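Local coordinates for protein Lysine/ornithine decarboxylase (Selenomonas ruminantium, PDB 5GJO) that decarboxylates L-lysine and L-ornithine with similar efficiency, giving cadaverine and putrescine, with pyridoxal 5'-phosphate as cofactor, at residues G258-T264 with E349-Y353; K3-L7 with L346-M350; Y291-G296 with Y353-T359; P222-C226 with W302-L306. The protein carries 2 engineered substitutions. The contacts are given in a common frame with arbitrary orientation. Residues are numbered along the deposited sequence.

Contact 1: G258-T264 with E349-Y353. With PLP (pyridoxal-5'-phosphate), chain H.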
loop_
_atom_site.group_PDB
_atom_site.type_symbol
_atom_site.label_atom_id
_atom_site.label_comp_id
_atom_site.label_asym_id
_atom_site.label_seq_id
_atom_site.Cartn_x
_atom_site.Cartn_y
_atom_site.Cartn_z
ATOM N N GLY A 258 19.553 1.389 -3.400
ATOM C CA GLY A 258 18.475 0.767 -2.654
ATOM C C GLY A 258 18.166 -0.625 -3.261
ATOM O O GLY A 258 18.563 -1.647 -2.708
ATOM N N ARG A 259 17.460 -0.626 -4.398
ATOM C CA ARG A 259 16.928 -1.860 -5.023
ATOM C C ARG A 259 17.938 -2.979 -5.124
ATOM O O ARG A 259 17.644 -4.152 -4.857
ATOM C CB ARG A 259 16.393 -1.536 -6.434
ATOM C CG ARG A 259 15.513 -2.636 -6.999
ATOM C CD ARG A 259 15.207 -2.294 -8.449
ATOM N NE ARG A 259 14.401 -1.094 -8.594
ATOM C CZ ARG A 259 13.100 -0.999 -8.417
ATOM N NH1 ARG A 259 12.353 -2.049 -8.109
ATOM N NH2 ARG A 259 12.511 0.183 -8.630
ATOM N N TYR A 260 19.123 -2.611 -5.542
ATOM C CA TYR A 260 20.152 -3.576 -5.876
ATOM C C TYR A 260 20.594 -4.406 -4.654
ATOM O O TYR A 260 20.901 -5.555 -4.784
ATOM C CB TYR A 260 21.354 -2.879 -6.563
ATOM C CG TYR A 260 22.635 -3.672 -6.496
ATOM C CD1 TYR A 260 22.934 -4.639 -7.424
ATOM C CD2 TYR A 260 23.497 -3.508 -5.441
ATOM C CE1 TYR A 260 24.093 -5.392 -7.321
ATOM C CE2 TYR A 260 24.654 -4.257 -5.330
ATOM C CZ TYR A 260 24.950 -5.195 -6.275
ATOM O OH TYR A 260 26.086 -5.937 -6.145
ATOM N N MET A 261 20.693 -3.773 -3.496
ATOM C CA MET A 261 21.381 -4.398 -2.374
ATOM C C MET A 261 20.660 -5.680 -1.932
ATOM O O MET A 261 21.342 -6.668 -1.678
ATOM C CB MET A 261 21.541 -3.420 -1.204
ATOM C CG MET A 261 22.614 -3.803 -0.201
ATOM S SD MET A 261 24.242 -3.855 -0.974
ATOM C CE MET A 261 24.576 -2.129 -1.319
ATOM N N CYS A 262 19.321 -5.672 -1.873
ATOM C CA CYS A 262 18.592 -6.854 -1.381
ATOM C C CYS A 262 17.683 -7.481 -2.409
ATOM O O CYS A 262 17.051 -8.476 -2.102
ATOM C CB CYS A 262 17.796 -6.515 -0.133
ATOM S SG CYS A 262 18.683 -5.565 1.094
ATOM N N GLY A 263 17.518 -6.869 -3.600
ATOM C CA GLY A 263 16.512 -7.337 -4.510
ATOM C C GLY A 263 16.635 -8.803 -4.819
ATOM O O GLY A 263 15.632 -9.562 -4.785
ATOM N N THR A 264 17.859 -9.204 -5.071
ATOM C CA THR A 264 18.150 -10.588 -5.455
ATOM C C THR A 264 18.482 -11.491 -4.210
ATOM O O THR A 264 18.957 -12.598 -4.364
ATOM C CB THR A 264 19.376 -10.678 -6.342
ATOM O OG1 THR A 264 20.416 -9.893 -5.790
ATOM C CG2 THR A 264 18.983 -10.125 -7.736
ATOM N N GLU A 349 13.630 -12.875 -6.365
ATOM C CA GLU A 349 13.957 -11.470 -6.602
ATOM C C GLU A 349 12.854 -10.545 -6.039
ATOM O O GLU A 349 12.415 -9.590 -6.734
ATOM C CB GLU A 349 14.230 -11.192 -8.099
ATOM C CG GLU A 349 15.514 -11.922 -8.628
ATOM C CD GLU A 349 15.300 -13.380 -8.921
ATOM O OE1 GLU A 349 14.382 -13.759 -9.666
ATOM O OE2 GLU A 349 16.049 -14.218 -8.400
ATOM N N MET A 350 12.500 -10.806 -4.793
ATOM C CA MET A 350 11.439 -10.109 -4.101
ATOM C C MET A 350 11.898 -9.182 -2.973
ATOM O O MET A 350 11.137 -8.826 -2.133
ATOM C CB MET A 350 10.391 -11.106 -3.630
ATOM C CG MET A 350 9.159 -11.120 -4.501
ATOM S SD MET A 350 7.701 -10.877 -3.539
ATOM C CE MET A 350 6.373 -10.542 -4.681
ATOM N N GLY A 351 13.164 -8.815 -2.987
ATOM C CA GLY A 351 13.749 -8.134 -1.906
ATOM C C GLY A 351 13.525 -6.638 -1.819
ATOM O O GLY A 351 13.802 -6.051 -0.727
ATOM N N SER A 352 13.099 -5.997 -2.893
ATOM C CA SER A 352 13.089 -4.528 -2.912
ATOM C C SER A 352 11.784 -3.887 -3.341
ATOM O O SER A 352 11.197 -4.295 -4.327
ATOM C CB SER A 352 14.176 -3.970 -3.811
ATOM O OG SER A 352 15.419 -4.426 -3.355
ATOM N N TYR A 353 11.320 -2.908 -2.550
ATOM C CA TYR A 353 10.048 -2.232 -2.872
ATOM C C TYR A 353 8.842 -3.205 -2.960
ATOM O O TYR A 353 8.008 -3.124 -3.844
ATOM C CB TYR A 353 10.153 -1.322 -4.077
ATOM C CG TYR A 353 11.309 -0.318 -3.941
ATOM C CD1 TYR A 353 11.257 0.725 -3.021
ATOM C CD2 TYR A 353 12.443 -0.444 -4.704
ATOM C CE1 TYR A 353 12.305 1.593 -2.926
ATOM C CE2 TYR A 353 13.528 0.423 -4.621
ATOM C CZ TYR A 353 13.463 1.457 -3.685
ATOM O OH TYR A 353 14.503 2.369 -3.536
HETATM N N1 PLP H . 18.564 7.342 -2.753
HETATM C C2 PLP H . 17.536 8.196 -2.973
HETATM C C2A PLP H . 17.651 9.635 -2.546
HETATM C C3 PLP H . 16.295 7.716 -3.631
HETATM O O3 PLP H . 15.248 8.556 -3.862
HETATM C C4 PLP H . 16.239 6.292 -4.028
HETATM C C4A PLP H . 15.045 5.721 -4.690
HETATM O O4A PLP H . 13.955 6.249 -4.545
HETATM C C5 PLP H . 17.432 5.462 -3.732
HETATM C C6 PLP H . 18.531 6.045 -3.107
HETATM C C5A PLP H . 17.453 3.998 -4.106
HETATM O O4P PLP H . 17.111 3.854 -5.482
HETATM P P PLP H . 17.275 2.433 -6.221
HETATM O O1P PLP H . 18.758 2.154 -6.148
HETATM O O2P PLP H . 16.757 2.685 -7.616
HETATM O O3P PLP H . 16.424 1.494 -5.398
HETATM O O HOH W 1 17.282 -3.740 -1.415
#
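Here the short helix 259-263, which follows the last barrel strand, meets the loop after strand 344-347. Glu-349 has a left-handed backbone (phi and psi both 50°), and its CA makes a CA-H...O contact of 3.1 Å to Gly-263 O. Its CG packs on Thr-264 CG2 at 4.0 Å. At Gly-351 the two backbones lie very close. Gly-351 N donates to Gly-263 O at 3.1 Å, and Gly-351 CA lies 3.3 Å from Cys-262 O. A side chain on Gly-351 would clash with that carbonyl. Ser-352 OG donates to Arg-259 O at 2.7 Å. Water 1 lies 2.8 Å from each of Ser-352 OG, Gly-258 O and Cys-262 N and links them. Tyr-353 CD2 lies over one face of the Arg-259 guanidinium, whose NH1 forms a salt bridge with Asp-300. Tyr-353 OH donates to PLP O3P (2.8 Å), as does Arg-259 N (2.6 Å), while Gly-258 N donates to PLP O1P (3.0 Å). The cofactor phosphate is thus bound from both the start of the barrel's helix and the loop after strand 344-347.

Contact 2: K3-L7 with L346-M350. With SO4 (sulfate ion), chain E.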
loop_
_atom_site.group_PDB
_atom_site.type_symbol
_atom_site.label_atom_id
_atom_site.label_comp_id
_atom_site.label_asym_id
_atom_site.label_seq_id
_atom_site.Cartn_x
_atom_site.Cartn_y
_atom_site.Cartn_z
ATOM N N LYS A 3 25.076 -15.528 -8.632
ATOM C CA LYS A 3 23.831 -16.345 -8.551
ATOM C C LYS A 3 22.769 -15.630 -7.684
ATOM O O LYS A 3 23.076 -15.282 -6.564
ATOM C CB LYS A 3 24.162 -17.696 -7.921
ATOM C CG LYS A 3 23.082 -18.756 -8.081
ATOM C CD LYS A 3 23.288 -19.673 -9.306
ATOM C CE LYS A 3 24.158 -20.881 -8.947
ATOM N NZ LYS A 3 24.175 -21.900 -10.031
ATOM N N ASN A 4 21.529 -15.503 -8.153
ATOM C CA ASN A 4 20.479 -14.937 -7.345
ATOM C C ASN A 4 20.109 -15.899 -6.208
ATOM O O ASN A 4 20.291 -17.093 -6.374
ATOM C CB ASN A 4 19.247 -14.666 -8.193
ATOM C CG ASN A 4 19.504 -13.661 -9.289
ATOM O OD1 ASN A 4 20.311 -12.784 -9.152
ATOM N ND2 ASN A 4 18.880 -13.902 -10.427
ATOM N N PHE A 5 19.622 -15.423 -5.055
ATOM C CA PHE A 5 19.238 -16.354 -4.000
ATOM C C PHE A 5 17.914 -17.000 -4.431
ATOM O O PHE A 5 16.933 -16.321 -4.875
ATOM C CB PHE A 5 19.045 -15.575 -2.691
ATOM C CG PHE A 5 18.475 -16.392 -1.588
ATOM C CD1 PHE A 5 19.146 -17.495 -1.145
ATOM C CD2 PHE A 5 17.205 -16.091 -1.016
ATOM C CE1 PHE A 5 18.622 -18.271 -0.111
ATOM C CE2 PHE A 5 16.697 -16.858 0.007
ATOM C CZ PHE A 5 17.402 -17.936 0.469
ATOM N N ARG A 6 17.861 -18.319 -4.354
ATOM C CA ARG A 6 16.665 -19.040 -4.714
ATOM C C ARG A 6 16.549 -20.258 -3.845
ATOM O O ARG A 6 17.450 -21.140 -3.856
ATOM C CB ARG A 6 16.793 -19.528 -6.157
ATOM C CG ARG A 6 15.576 -20.357 -6.555
ATOM C CD ARG A 6 15.433 -20.569 -8.082
ATOM N NE ARG A 6 14.323 -21.512 -8.340
ATOM C CZ ARG A 6 13.791 -21.752 -9.537
ATOM N NH1 ARG A 6 14.259 -21.138 -10.591
ATOM N NH2 ARG A 6 12.789 -22.649 -9.656
ATOM N N LEU A 7 15.422 -20.408 -3.205
ATOM C CA LEU A 7 15.152 -21.590 -2.462
ATOM C C LEU A 7 14.895 -22.771 -3.389
ATOM O O LEU A 7 14.237 -22.642 -4.384
ATOM C CB LEU A 7 13.911 -21.389 -1.573
ATOM C CG LEU A 7 14.070 -20.350 -0.450
ATOM C CD1 LEU A 7 12.737 -20.019 0.110
ATOM C CD2 LEU A 7 15.069 -20.734 0.632
ATOM N N LEU A 346 6.694 -20.239 -5.273
ATOM C CA LEU A 346 7.873 -19.435 -4.913
ATOM C C LEU A 346 8.048 -18.238 -5.793
ATOM O O LEU A 346 8.024 -18.370 -7.007
ATOM C CB LEU A 346 9.127 -20.314 -4.947
ATOM C CG LEU A 346 10.493 -19.665 -4.648
ATOM C CD1 LEU A 346 10.651 -19.371 -3.171
ATOM C CD2 LEU A 346 11.707 -20.517 -5.163
ATOM N N VAL A 347 8.262 -17.051 -5.192
ATOM C CA VAL A 347 8.545 -15.883 -5.964
ATOM C C VAL A 347 9.957 -15.380 -5.621
ATOM O O VAL A 347 10.291 -15.151 -4.414
ATOM C CB VAL A 347 7.531 -14.738 -5.739
ATOM C CG1 VAL A 347 7.772 -13.589 -6.710
ATOM C CG2 VAL A 347 6.141 -15.264 -5.943
ATOM N N THR A 348 10.789 -15.231 -6.641
ATOM C CA THR A 348 12.242 -14.901 -6.465
ATOM C C THR A 348 12.447 -13.398 -6.685
ATOM O O THR A 348 11.515 -12.739 -7.170
ATOM C CB THR A 348 13.209 -15.759 -7.303
ATOM O OG1 THR A 348 12.860 -15.701 -8.728
ATOM C CG2 THR A 348 13.162 -17.144 -6.792
ATOM N N GLU A 349 13.630 -12.875 -6.365
ATOM C CA GLU A 349 13.957 -11.470 -6.602
ATOM C C GLU A 349 12.854 -10.545 -6.039
ATOM O O GLU A 349 12.415 -9.590 -6.734
ATOM C CB GLU A 349 14.230 -11.192 -8.099
ATOM C CG GLU A 349 15.514 -11.922 -8.628
ATOM C CD GLU A 349 15.300 -13.380 -8.921
ATOM O OE1 GLU A 349 14.382 -13.759 -9.666
ATOM O OE2 GLU A 349 16.049 -14.218 -8.400
ATOM N N MET A 350 12.500 -10.806 -4.793
ATOM C CA MET A 350 11.439 -10.109 -4.101
ATOM C C MET A 350 11.898 -9.182 -2.973
ATOM O O MET A 350 11.137 -8.826 -2.133
ATOM C CB MET A 350 10.391 -11.106 -3.630
ATOM C CG MET A 350 9.159 -11.120 -4.501
ATOM S SD MET A 350 7.701 -10.877 -3.539
ATOM C CE MET A 350 6.373 -10.542 -4.681
HETATM S S SO4 E . 11.400 -22.194 -13.475
HETATM O O1 SO4 E . 12.852 -21.893 -13.291
HETATM O O2 SO4 E . 10.804 -21.161 -14.351
HETATM O O3 SO4 E . 11.374 -23.566 -14.042
HETATM O O4 SO4 E . 10.553 -22.289 -12.254
HETATM O O HOH W 2 16.219 -13.786 -5.612
#
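This is a packing contact between the N-terminal segment 3-7, which leads into helix 9-18, and the end of strand 344-347. That strand belongs to the mixed beta-sheet domain that accompanies the PLP-binding TIM barrel in this decarboxylase family. The touching parts run in nearly opposite directions, 160° apart. They do not pair as strands: the nearest CA atoms, those of Arg-6 and Thr-348, are still 6.3 Å apart. Asn-267 of strand 266-276 bonds to the backbone of both Phe-5 and Leu-7, so the N-terminal segment is held to the same sheet.

Side chains bridge the gap. Leu-346 and Leu-7 meet through their CD1 atoms at 3.9 Å, and Val-12 of helix 9-18 also packs on both leucines. The aliphatic part of Arg-6 lies across the strand end. Its CG is 4.0 Å from Thr-348 CG2 and 4.1 Å from Leu-346 CD2. The charged end of Arg-6 extends beyond the contact, where NH1 donates to sulfate O1 at 3.1 Å. The sulfate probably comes from the crystallisation liquor.

Glu-349 turns its carboxylate back to the N-terminal segment, with OE2 3.2 Å from Asn-4 CB. Water 2 fills the space between the backbones: it lies 2.7 Å from Phe-5 O and 2.8 Å from both Glu-349 N and Glu-349 OE2.

Contact 3: Y291-G296 with Y353-T359. With NA (sodium ion), chain P; PLP (pyridoxal-5'-phosphate), chain H.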
loop_
_atom_site.group_PDB
_atom_site.type_symbol
_atom_site.label_atom_id
_atom_site.label_comp_id
_atom_site.label_asym_id
_atom_site.label_seq_id
_atom_site.Cartn_x
_atom_site.Cartn_y
_atom_site.Cartn_z
ATOM N N TYR A 291 -2.037 -6.330 -2.085
ATOM C CA TYR A 291 -1.988 -5.454 -0.921
ATOM C C TYR A 291 -0.884 -5.828 0.049
ATOM O O TYR A 291 -0.769 -5.205 1.094
ATOM C CB TYR A 291 -3.299 -5.429 -0.176
ATOM C CG TYR A 291 -4.392 -4.686 -0.904
ATOM C CD1 TYR A 291 -4.487 -3.317 -0.780
ATOM C CD2 TYR A 291 -5.359 -5.358 -1.681
ATOM C CE1 TYR A 291 -5.487 -2.616 -1.432
ATOM C CE2 TYR A 291 -6.370 -4.613 -2.350
ATOM C CZ TYR A 291 -6.415 -3.272 -2.178
ATOM O OH TYR A 291 -7.423 -2.487 -2.771
ATOM N N GLY A 292 -0.103 -6.847 -0.314
ATOM C CA GLY A 292 1.103 -7.209 0.436
ATOM C C GLY A 292 2.328 -7.059 -0.408
ATOM O O GLY A 292 2.549 -6.004 -0.963
ATOM N N CYS A 293 3.191 -8.106 -0.436
ATOM C CA CYS A 293 4.435 -8.072 -1.154
ATOM C C CYS A 293 4.290 -7.813 -2.669
ATOM O O CYS A 293 5.166 -7.190 -3.245
ATOM C CB CYS A 293 5.277 -9.331 -0.949
ATOM S SG CYS A 293 5.781 -9.315 0.798
ATOM N N PHE A 294 3.162 -8.146 -3.249
ATOM C CA PHE A 294 2.951 -7.877 -4.669
ATOM C C PHE A 294 2.476 -6.473 -4.931
ATOM O O PHE A 294 2.146 -6.145 -6.076
ATOM C CB PHE A 294 1.961 -8.869 -5.295
ATOM C CG PHE A 294 2.424 -10.296 -5.325
ATOM C CD1 PHE A 294 3.177 -10.732 -6.388
ATOM C CD2 PHE A 294 1.969 -11.212 -4.378
ATOM C CE1 PHE A 294 3.545 -12.073 -6.469
ATOM C CE2 PHE A 294 2.332 -12.572 -4.479
ATOM C CZ PHE A 294 3.127 -12.960 -5.514
ATOM N N SER A 295 2.447 -5.606 -3.904
ATOM C CA SER A 295 2.158 -4.177 -4.105
ATOM C C SER A 295 3.069 -3.473 -5.070
ATOM O O SER A 295 2.637 -2.502 -5.711
ATOM C CB SER A 295 2.217 -3.419 -2.731
ATOM O OG SER A 295 3.508 -3.652 -2.100
ATOM N N GLY A 296 4.293 -3.995 -5.301
ATOM C CA GLY A 296 5.166 -3.507 -6.343
ATOM C C GLY A 296 4.571 -3.565 -7.765
ATOM O O GLY A 296 4.963 -2.793 -8.624
ATOM N N TYR A 353 11.320 -2.908 -2.550
ATOM C CA TYR A 353 10.048 -2.232 -2.872
ATOM C C TYR A 353 8.842 -3.205 -2.960
ATOM O O TYR A 353 8.008 -3.124 -3.844
ATOM C CB TYR A 353 10.153 -1.322 -4.077
ATOM C CG TYR A 353 11.309 -0.318 -3.941
ATOM C CD1 TYR A 353 11.257 0.725 -3.021
ATOM C CD2 TYR A 353 12.443 -0.444 -4.704
ATOM C CE1 TYR A 353 12.305 1.593 -2.926
ATOM C CE2 TYR A 353 13.528 0.423 -4.621
ATOM C CZ TYR A 353 13.463 1.457 -3.685
ATOM O OH TYR A 353 14.503 2.369 -3.536
ATOM N N THR A 354 8.850 -4.144 -2.035
ATOM C CA THR A 354 7.809 -5.174 -1.948
ATOM C C THR A 354 7.215 -5.077 -0.549
ATOM O O THR A 354 6.114 -4.465 -0.381
ATOM C CB THR A 354 8.416 -6.561 -2.214
ATOM O OG1 THR A 354 9.542 -6.721 -1.353
ATOM C CG2 THR A 354 8.808 -6.676 -3.716
ATOM N N SER A 355 7.879 -5.639 0.443
ATOM C CA SER A 355 7.368 -5.648 1.797
ATOM C C SER A 355 7.202 -4.221 2.349
ATOM O O SER A 355 6.288 -3.964 3.213
ATOM C CB SER A 355 8.218 -6.477 2.774
ATOM O OG SER A 355 9.514 -5.927 2.720
ATOM N N VAL A 356 8.000 -3.272 1.855
ATOM C CA VAL A 356 7.886 -1.900 2.337
ATOM C C VAL A 356 6.632 -1.225 1.941
ATOM O O VAL A 356 6.295 -0.222 2.559
ATOM C CB VAL A 356 9.101 -1.019 1.933
ATOM C CG1 VAL A 356 10.295 -1.566 2.543
ATOM C CG2 VAL A 356 9.314 -0.967 0.422
ATOM N N SER A 357 5.938 -1.683 0.884
ATOM C CA SER A 357 4.627 -1.104 0.534
ATOM C C SER A 357 3.477 -2.061 0.812
ATOM O O SER A 357 2.353 -1.880 0.356
ATOM C CB SER A 357 4.593 -0.520 -0.879
ATOM O OG SER A 357 5.105 -1.541 -1.768
ATOM N N ALA A 358 3.722 -3.096 1.607
ATOM C CA ALA A 358 2.639 -3.990 2.071
ATOM C C ALA A 358 1.742 -3.255 3.086
ATOM O O ALA A 358 2.173 -2.350 3.759
ATOM C CB ALA A 358 3.196 -5.223 2.776
ATOM N N THR A 359 0.550 -3.755 3.215
ATOM C CA THR A 359 -0.515 -3.155 4.061
ATOM C C THR A 359 -1.230 -4.244 4.846
ATOM O O THR A 359 -1.128 -5.490 4.578
ATOM C CB THR A 359 -1.615 -2.457 3.223
ATOM O OG1 THR A 359 -2.437 -3.456 2.608
ATOM C CG2 THR A 359 -1.019 -1.629 2.228
HETATM NA NA NA P . -0.079 -1.442 -0.869
HETATM N N1 PLP H . 18.564 7.342 -2.753
HETATM C C2 PLP H . 17.536 8.196 -2.973
HETATM C C2A PLP H . 17.651 9.635 -2.546
HETATM C C3 PLP H . 16.295 7.716 -3.631
HETATM O O3 PLP H . 15.248 8.556 -3.862
HETATM C C4 PLP H . 16.239 6.292 -4.028
HETATM C C4A PLP H . 15.045 5.721 -4.690
HETATM O O4A PLP H . 13.955 6.249 -4.545
HETATM C C5 PLP H . 17.432 5.462 -3.732
HETATM C C6 PLP H . 18.531 6.045 -3.107
HETATM C C5A PLP H . 17.453 3.998 -4.106
HETATM O O4P PLP H . 17.111 3.854 -5.482
HETATM P P PLP H . 17.275 2.433 -6.221
HETATM O O1P PLP H . 18.758 2.154 -6.148
HETATM O O2P PLP H . 16.757 2.685 -7.616
HETATM O O3P PLP H . 16.424 1.494 -5.398
#
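Two loops of the C-terminal domain fold against each other at the dimer interface. Thr-359 has chi1 near +60° (p), and this brings OG1 to 2.9 Å from Tyr-291 O. Thr-359 N donates to the same carbonyl, also at 2.9 Å, so one acceptor takes both bonds. The m rotamer of Tyr-291 leads its ring away from the contact. Its OH bonds to Asp-325, and the ring stacks on Phe-361 of its own chain and on Tyr-299 of the second subunit.

Ser-295 and Ser-357 are both p rotamers, which places their OG atoms 2.7 Å apart. Ser-295 OG donates back to Gly-292 O at 2.8 Å and so helps close its own turn. Cys-293 SG packs on Ser-355 CB at 4.2 Å, and Cys-293 O approaches Thr-354 CB at 3.5 Å. The p rotamer of Thr-354 goes with a bond from its OG1 to Met-350 O.

Tyr-353 is an m rotamer and reaches away from this contact, so that its OH donates to PLP O3P at 2.8 Å. Four residues on, Ser-357 O binds sodium at 2.8 Å, together with Tyr-299 OH of the second subunit. Segment 353-359 therefore connects the cofactor phosphate to the dimer interface within a few residues.

Contact 4: P222-C226 with W302-L306. Engineered in segment 222-226: Cys-226 (natural residue Ala). Engineered in segment 302-306: Cys-303 (natural residue Thr).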
loop_
_atom_site.group_PDB
_atom_site.type_symbol
_atom_site.label_atom_id
_atom_site.label_comp_id
_atom_site.label_asym_id
_atom_site.label_seq_id
_atom_site.Cartn_x
_atom_site.Cartn_y
_atom_site.Cartn_z
ATOM N N PRO A 222 19.950 -1.716 -11.450
ATOM C CA PRO A 222 18.763 -2.510 -11.679
ATOM C C PRO A 222 18.837 -3.903 -11.145
ATOM O O PRO A 222 19.889 -4.408 -10.809
ATOM C CB PRO A 222 18.622 -2.458 -13.196
ATOM C CG PRO A 222 20.030 -2.524 -13.640
ATOM C CD PRO A 222 20.652 -1.477 -12.704
ATOM N N VAL A 223 17.692 -4.495 -11.033
ATOM C CA VAL A 223 17.550 -5.921 -10.576
ATOM C C VAL A 223 16.670 -6.673 -11.623
ATOM O O VAL A 223 15.782 -6.058 -12.266
ATOM C CB VAL A 223 16.818 -5.796 -9.227
ATOM C CG1 VAL A 223 15.994 -7.014 -8.785
ATOM C CG2 VAL A 223 17.778 -5.284 -8.138
ATOM N N PRO A 224 16.852 -7.994 -11.749
ATOM C CA PRO A 224 16.094 -8.826 -12.671
ATOM C C PRO A 224 14.597 -8.875 -12.256
ATOM O O PRO A 224 14.245 -8.925 -11.069
ATOM C CB PRO A 224 16.689 -10.237 -12.541
ATOM C CG PRO A 224 17.739 -10.145 -11.581
ATOM C CD PRO A 224 17.895 -8.758 -11.039
ATOM N N ASP A 225 13.743 -8.891 -13.270
ATOM C CA ASP A 225 12.319 -9.074 -13.080
ATOM C C ASP A 225 11.894 -10.404 -13.752
ATOM O O ASP A 225 12.719 -11.244 -13.947
ATOM C CB ASP A 225 11.542 -7.855 -13.564
ATOM C CG ASP A 225 11.466 -7.760 -15.078
ATOM O OD1 ASP A 225 12.100 -8.553 -15.761
ATOM O OD2 ASP A 225 10.722 -6.890 -15.545
ATOM N N CYS A 226 10.613 -10.605 -14.029
ATOM C CA CYS A 226 10.162 -11.900 -14.612
ATOM C C CYS A 226 10.791 -12.165 -16.020
ATOM O O CYS A 226 10.843 -13.308 -16.422
ATOM C CB CYS A 226 8.651 -11.918 -14.730
ATOM S SG CYS A 226 8.034 -10.731 -15.891
ATOM N N TRP A 302 5.933 -3.405 -11.505
ATOM C CA TRP A 302 6.842 -4.549 -11.542
ATOM C C TRP A 302 6.192 -5.899 -11.869
ATOM O O TRP A 302 5.027 -6.065 -11.642
ATOM C CB TRP A 302 7.576 -4.640 -10.206
ATOM C CG TRP A 302 8.883 -5.380 -10.247
ATOM C CD1 TRP A 302 9.087 -6.695 -9.984
ATOM C CD2 TRP A 302 10.162 -4.838 -10.563
ATOM N NE1 TRP A 302 10.406 -7.010 -10.119
ATOM C CE2 TRP A 302 11.092 -5.883 -10.471
ATOM C CE3 TRP A 302 10.618 -3.568 -10.897
ATOM C CZ2 TRP A 302 12.441 -5.692 -10.709
ATOM C CZ3 TRP A 302 11.945 -3.386 -11.124
ATOM C CH2 TRP A 302 12.850 -4.442 -11.037
ATOM N N CYS A 303 6.964 -6.830 -12.441
ATOM C CA CYS A 303 6.456 -8.202 -12.722
ATOM C C CYS A 303 7.428 -9.138 -12.082
ATOM O O CYS A 303 8.595 -9.100 -12.480
ATOM C CB CYS A 303 6.502 -8.384 -14.248
ATOM S SG CYS A 303 6.103 -10.081 -14.835
ATOM N N TYR A 304 7.047 -9.882 -11.029
ATOM C CA TYR A 304 7.957 -10.719 -10.275
ATOM C C TYR A 304 8.039 -12.126 -10.868
ATOM O O TYR A 304 7.041 -12.632 -11.365
ATOM C CB TYR A 304 7.522 -10.848 -8.780
ATOM C CG TYR A 304 7.540 -9.490 -8.136
ATOM C CD1 TYR A 304 8.698 -8.986 -7.561
ATOM C CD2 TYR A 304 6.408 -8.728 -8.116
ATOM C CE1 TYR A 304 8.707 -7.671 -7.009
ATOM C CE2 TYR A 304 6.409 -7.434 -7.570
ATOM C CZ TYR A 304 7.554 -6.903 -7.082
ATOM O OH TYR A 304 7.528 -5.598 -6.574
ATOM N N PRO A 305 9.193 -12.795 -10.797
ATOM C CA PRO A 305 9.299 -14.156 -11.310
ATOM C C PRO A 305 8.604 -15.160 -10.379
ATOM O O PRO A 305 9.106 -15.407 -9.308
ATOM C CB PRO A 305 10.815 -14.456 -11.319
ATOM C CG PRO A 305 11.424 -13.210 -10.950
ATOM C CD PRO A 305 10.500 -12.271 -10.356
ATOM N N LEU A 306 7.558 -15.792 -10.874
ATOM C CA LEU A 306 6.810 -16.820 -10.196
ATOM C C LEU A 306 7.278 -18.183 -10.604
ATOM O O LEU A 306 7.391 -18.450 -11.796
ATOM C CB LEU A 306 5.296 -16.604 -10.490
ATOM C CG LEU A 306 4.381 -17.696 -9.956
ATOM C CD1 LEU A 306 4.365 -17.753 -8.412
ATOM C CD2 LEU A 306 3.018 -17.389 -10.448
HETATM O O HOH W 3 11.948 -9.269 -9.517
HETATM O O HOH W 4 9.271 -5.330 -14.016
#
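Neither segment forms a regular helix or strand over the contact; both are mostly extended until Cys-226 turns (phi/psi -63/-14°). Their touching parts run 68° apart. Segment 222-226 belongs to the loop after strand 214-216 of the TIM barrel. Segment 302-306 leads into strand 306-307 of the mixed sheet, so the contact bridges the two domains. The backbones come nearest at Cys-226 and Pro-305, with CA atoms 4.1 Å apart. Cys-226 N donates to Cys-303 O at 3.0 Å.

Trp-302 turns its indole edge to the Val-223 and Pro-224 carbonyls, with CH2 3.6 Å from Val-223 O. Its CZ2 packs on Val-223 CG1 at 4.3 Å. Water 3 joins Pro-224 O to Trp-302 NE1, 2.8 Å from each. Water 4 links Asp-225 OD2 (2.6 Å) to Cys-303 N (3.2 Å), while Asp-225 OD1 bonds to Lys-227.

Cys-226 and Cys-303 are engineered, replacing Ala and Thr. They form a disulfide between barrel loop and C-terminal domain, with SG of Cys-226 2.3 Å from SG of Cys-303 and chi3 at 108°.

From the N terminus, contact 2 opens first and closes the longest loop, joining segment 3-7 to the end of strand 344-347. Contact 4 lies wholly within that loop and ties a TIM-barrel loop to the approach to strand 306-307. Contact 1 starts after 222-226 and ends after 302-306, so it crosses contact 4. Contact 3 begins at 291-296 and crosses contacts 1, 2 and 4. Contacts 1 and 2 share Glu-349 and Met-350, and contacts 1 and 3 share Tyr-353. Pro-305 of contact 4 packs on Glu-349. The continuous run 346-359 thus joins the N-terminal segment, the barrel's phosphate-binding helix and the loop 291-296 at the dimer interface, while contact 4 adds a second barrel-to-sheet tie.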